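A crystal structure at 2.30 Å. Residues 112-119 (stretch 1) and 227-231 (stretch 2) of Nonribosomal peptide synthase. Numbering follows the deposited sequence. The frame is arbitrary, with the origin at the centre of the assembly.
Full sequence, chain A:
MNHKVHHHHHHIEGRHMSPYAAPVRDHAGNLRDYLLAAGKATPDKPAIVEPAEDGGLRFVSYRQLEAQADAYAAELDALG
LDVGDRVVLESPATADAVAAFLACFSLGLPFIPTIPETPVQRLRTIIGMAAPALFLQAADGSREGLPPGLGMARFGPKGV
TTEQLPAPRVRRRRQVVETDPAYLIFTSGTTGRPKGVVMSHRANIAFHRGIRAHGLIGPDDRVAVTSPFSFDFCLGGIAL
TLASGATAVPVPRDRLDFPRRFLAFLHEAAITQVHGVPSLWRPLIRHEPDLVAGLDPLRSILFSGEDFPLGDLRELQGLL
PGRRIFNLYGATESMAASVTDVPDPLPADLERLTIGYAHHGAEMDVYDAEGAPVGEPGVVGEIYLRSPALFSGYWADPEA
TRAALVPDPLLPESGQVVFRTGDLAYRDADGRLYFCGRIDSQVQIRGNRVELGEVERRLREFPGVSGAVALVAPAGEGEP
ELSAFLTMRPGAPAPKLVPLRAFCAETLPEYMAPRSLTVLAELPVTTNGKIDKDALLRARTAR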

ATOM      1  N   ILE A 112       9.476  -8.152  -2.119  1.00 14.86           N
ATOM      2  CA  ILE A 112       8.848  -7.782  -3.370  1.00 16.69           C
ATOM      3  C   ILE A 112       7.587  -8.606  -3.371  1.00 15.85           C
ATOM      4  O   ILE A 112       7.691  -9.823  -3.485  1.00 15.03           O
ATOM      5  CB  ILE A 112       9.580  -8.274  -4.637  1.00 18.63           C
ATOM      6  CG1 ILE A 112      11.099  -8.153  -4.585  1.00 22.82           C
ATOM      7  CG2 ILE A 112       9.044  -7.623  -5.875  1.00 21.40           C
ATOM      8  CD1 ILE A 112      11.624  -6.831  -4.228  1.00 25.46           C
ATOM      9  N   PRO A 113       6.399  -7.963  -3.325  1.00 16.17           N
ATOM     10  CA  PRO A 113       5.154  -8.750  -3.299  1.00 16.61           C
ATOM     11  C   PRO A 113       4.715  -9.178  -4.675  1.00 16.80           C
ATOM     12  O   PRO A 113       4.746  -8.403  -5.613  1.00 16.29           O
ATOM     13  CB  PRO A 113       4.146  -7.783  -2.679  1.00 16.80           C
ATOM     14  CG  PRO A 113       4.637  -6.448  -3.128  1.00 16.76           C
ATOM     15  CD  PRO A 113       6.135  -6.519  -3.163  1.00 15.58           C
ATOM     16  N   THR A 114       4.301 -10.429  -4.774  1.00 17.53           N
ATOM     17  CA  THR A 114       3.978 -11.038  -6.054  1.00 17.42           C
ATOM     18  C   THR A 114       2.740 -11.916  -5.851  1.00 17.04           C
ATOM     19  O   THR A 114       2.441 -12.316  -4.718  1.00 18.36           O
ATOM     20  CB  THR A 114       5.265 -11.791  -6.494  1.00 16.73           C
ATOM     21  OG1 THR A 114       6.087 -10.919  -7.298  1.00 16.78           O
ATOM     22  CG2 THR A 114       5.009 -12.943  -7.245  1.00 17.74           C
ATOM     23  N   ILE A 115       2.033 -12.238  -6.912  1.00 16.96           N
ATOM     24  CA  ILE A 115       0.998 -13.267  -6.830  1.00 18.56           C
ATOM     25  C   ILE A 115       1.284 -14.407  -7.783  1.00 19.10           C
ATOM     26  O   ILE A 115       2.096 -14.243  -8.714  1.00 18.31           O
ATOM     27  CB  ILE A 115      -0.387 -12.696  -7.080  1.00 18.80           C
ATOM     28  CG1 ILE A 115      -0.416 -11.896  -8.393  1.00 20.89           C
ATOM     29  CG2 ILE A 115      -0.771 -11.791  -5.910  1.00 19.55           C
ATOM     30  CD1 ILE A 115      -1.839 -11.563  -8.865  1.00 20.50           C
ATOM     31  N   PRO A 116       0.670 -15.579  -7.515  1.00 20.29           N
ATOM     32  CA  PRO A 116       0.865 -16.743  -8.384  1.00 22.60           C
ATOM     33  C   PRO A 116       0.653 -16.458  -9.873  1.00 23.36           C
ATOM     34  O   PRO A 116       1.364 -17.028 -10.715  1.00 23.16           O
ATOM     35  CB  PRO A 116      -0.176 -17.759  -7.858  1.00 22.02           C
ATOM     36  CG  PRO A 116      -0.309 -17.410  -6.397  1.00 21.47           C
ATOM     37  CD  PRO A 116      -0.171 -15.917  -6.339  1.00 20.17           C
ATOM     38  N   GLU A 117      -0.284 -15.554 -10.172  1.00 24.65           N
ATOM     39  CA  GLU A 117      -0.651 -15.212 -11.543  1.00 23.13           C
ATOM     40  C   GLU A 117       0.303 -14.228 -12.182  1.00 21.83           C
ATOM     41  O   GLU A 117       0.130 -13.863 -13.335  1.00 20.70           O
ATOM     42  CB  GLU A 117      -2.062 -14.633 -11.545  1.00 22.90           C
ATOM     43  CG  GLU A 117      -3.158 -15.623 -11.102  1.00 26.49           C
ATOM     44  CD  GLU A 117      -3.308 -15.766  -9.593  1.00 28.23           C
ATOM     45  OE1 GLU A 117      -2.843 -14.907  -8.842  1.00 31.34           O
ATOM     46  OE2 GLU A 117      -3.885 -16.777  -9.147  1.00 35.58           O
ATOM     47  N   THR A 118       1.238 -13.693 -11.410  1.00 21.48           N
ATOM     48  CA  THR A 118       2.241 -12.807 -11.979  1.00 21.36           C
ATOM     49  C   THR A 118       3.028 -13.608 -13.059  1.00 20.93           C
ATOM     50  O   THR A 118       3.603 -14.671 -12.756  1.00 19.41           O
ATOM     51  CB  THR A 118       3.237 -12.319 -10.908  1.00 21.43           C
ATOM     52  OG1 THR A 118       2.560 -11.575  -9.882  1.00 19.89           O
ATOM     53  CG2 THR A 118       4.281 -11.398 -11.544  1.00 23.49           C
ATOM     54  N   PRO A 119       3.068 -13.096 -14.296  1.00 20.57           N
ATOM     55  CA  PRO A 119       3.749 -13.788 -15.393  1.00 21.31           C
ATOM     56  C   PRO A 119       5.198 -14.121 -15.075  1.00 20.92           C
ATOM     57  O   PRO A 119       5.958 -13.274 -14.587  1.00 19.32           O
ATOM     58  CB  PRO A 119       3.685 -12.780 -16.540  1.00 22.79           C
ATOM     59  CG  PRO A 119       2.497 -11.903 -16.215  1.00 22.41           C
ATOM     60  CD  PRO A 119       2.593 -11.757 -14.716  1.00 21.83           C
ATOM     61  N   SER A 227      -7.720  -4.889  -4.105  1.00 16.12           N
ATOM     62  CA  SER A 227      -6.601  -4.941  -5.025  1.00 18.16           C
ATOM     63  C   SER A 227      -5.680  -6.121  -4.658  1.00 17.82           C
ATOM     64  O   SER A 227      -5.515  -6.464  -3.473  1.00 17.29           O
ATOM     65  CB  SER A 227      -5.924  -3.570  -5.152  1.00 19.15           C
ATOM     66  OG  SER A 227      -4.892  -3.488  -4.231  1.00 25.21           O
ATOM     67  N   PRO A 228      -5.151  -6.817  -5.669  1.00 18.50           N
ATOM     68  CA  PRO A 228      -4.310  -8.019  -5.445  1.00 17.59           C
ATOM     69  C   PRO A 228      -2.997  -7.697  -4.763  1.00 17.29           C
ATOM     70  O   PRO A 228      -2.559  -6.547  -4.775  1.00 16.10           O
ATOM     71  CB  PRO A 228      -4.015  -8.527  -6.851  1.00 18.78           C
ATOM     72  CG  PRO A 228      -5.021  -7.871  -7.746  1.00 19.50           C
ATOM     73  CD  PRO A 228      -5.341  -6.541  -7.104  1.00 19.44           C
ATOM     74  N   PHE A 229      -2.392  -8.718  -4.160  1.00 17.37           N
ATOM     75  CA  PHE A 229      -1.201  -8.558  -3.325  1.00 18.53           C
ATOM     76  C   PHE A 229       0.020  -7.970  -4.079  1.00 18.40           C
ATOM     77  O   PHE A 229       0.874  -7.292  -3.462  1.00 20.31           O
ATOM     78  CB  PHE A 229      -0.835  -9.896  -2.697  1.00 18.09           C
ATOM     79  CG  PHE A 229       0.256  -9.813  -1.650  1.00 20.52           C
ATOM     80  CD1 PHE A 229       0.021  -9.199  -0.432  1.00 23.04           C
ATOM     81  CD2 PHE A 229       1.512 -10.367  -1.874  1.00 20.23           C
ATOM     82  CE1 PHE A 229       1.018  -9.141   0.541  1.00 24.94           C
ATOM     83  CE2 PHE A 229       2.522 -10.278  -0.932  1.00 20.70           C
ATOM     84  CZ  PHE A 229       2.280  -9.683   0.285  1.00 24.21           C
ATOM     85  N   SER A 230       0.076  -8.187  -5.378  1.00 16.16           N
ATOM     86  CA  SER A 230       1.152  -7.650  -6.198  1.00 17.04           C
ATOM     87  C   SER A 230       0.999  -6.144  -6.363  1.00 19.58           C
ATOM     88  O   SER A 230       1.854  -5.510  -6.973  1.00 17.67           O
ATOM     89  CB  SER A 230       1.139  -8.296  -7.605  1.00 15.84           C
ATOM     90  OG  SER A 230      -0.157  -8.217  -8.189  1.00 16.03           O
ATOM     91  N   PHE A 231      -0.122  -5.584  -5.910  1.00 21.51           N
ATOM     92  CA  PHE A 231      -0.339  -4.148  -6.054  1.00 27.80           C
ATOM     93  C   PHE A 231       0.008  -3.417  -4.789  1.00 25.86           C
ATOM     94  O   PHE A 231      -0.322  -3.832  -3.676  1.00 25.41           O
ATOM     95  CB  PHE A 231      -1.781  -3.796  -6.466  1.00 31.63           C
ATOM     96  CG  PHE A 231      -2.100  -4.051  -7.916  1.00 36.17           C
ATOM     97  CD1 PHE A 231      -2.292  -5.344  -8.385  1.00 38.04           C
ATOM     98  CD2 PHE A 231      -2.278  -2.996  -8.807  1.00 43.65           C
ATOM     99  CE1 PHE A 231      -2.626  -5.576  -9.715  1.00 38.73           C
ATOM    100  CE2 PHE A 231      -2.612  -3.230 -10.155  1.00 45.32           C
ATOM    101  CZ  PHE A 231      -2.780  -4.522 -10.609  1.00 40.25           C
TER

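The contact joins the end of a strand to a turn more than a hundred residues further along the chain. Residues 112-114 close a strand that begins earlier, and a type I turn follows from Ile115 to Thr118. The second stretch has no regular helix or strand, but it too contains a type I turn, from Pro228 to Phe231. The nearest CA atoms across the stretches are those of Thr114 and Ser230, 4.4 Å apart. No hydrogen bond crosses between the stretches, so the 299 Å² they bury is held by van der Waals packing, while each turn satisfies polar groups within its own segment.

Those internal bonds accompany the two turns. In the second stretch, Phe231 N donates to Pro228 O at 2.9 Å, closing the turn with Phe229 and Ser230 at its two central positions; their phi/psi values, -61/-27° and -72/-8°, are typical of type I. In the first, Thr118 N donates to Ile115 O at 2.9 Å, and Pro116 and Glu117 occupy the corresponding corners. Proline suits the first corner because its ring restrains phi, here -50°.

Thr118 adds a side-chain bond to the same acceptor: its OG1 donates to Ile115 O at 2.9 Å. The m rotamer, chi1 -61°, places OG1 within reach of that carbonyl. The CA-to-CB bond of Thr118 points toward the second stretch, yet the contact there is slight, with OG1 4.2 Å from Ser230 CB.

The alternation of the extended chain sorts its side chains. Pro113 and Ile115 direct CB toward the turn, while Thr114 between them directs CB away. Thr114 has an off-well chi1 of -91°, with OG1 making a weak hydrogen bond to Pro113 O at 3.3 Å. Its backbone still takes part: Thr114 O lies 3.6 Å from Phe229 CD2, at the ring edge and near the ring plane, where the partial positive charge of aromatic hydrogens can favour a carbonyl oxygen.

Phe229 leaves its backbone sideways, but chi1 of -171° (t) and chi2 of 69° bring the ring to the strand. Pro113 CB sits 3.5 Å from Phe229 CE2, approaching the ring obliquely, and the same CB is 3.4 Å from Phe229 O. Ring and backbone of one residue therefore both border this proline.

Ile115 adopts p at chi1 (52°) and t at chi2 (167°), and this conformation spreads its branches over different neighbours. CG2 reaches Phe229 CB at 3.7 Å, whereas CD1, at the end of the other branch, lies 4.2 Å from Pro228 CB. These are apolar pairings, and they shield hydrocarbon surface on a residue that remains partly exposed.

Ser230 fits beside this cluster with chi1 at 51° (p). Its OG is 3.7 Å from Ile115 CG1, a packing contact with a carbon, and its CB is 4.2 Å from Thr114 CA. Pro113 O approaches Ser230 CA at 3.7 Å, a contact made by backbone atoms on both sides.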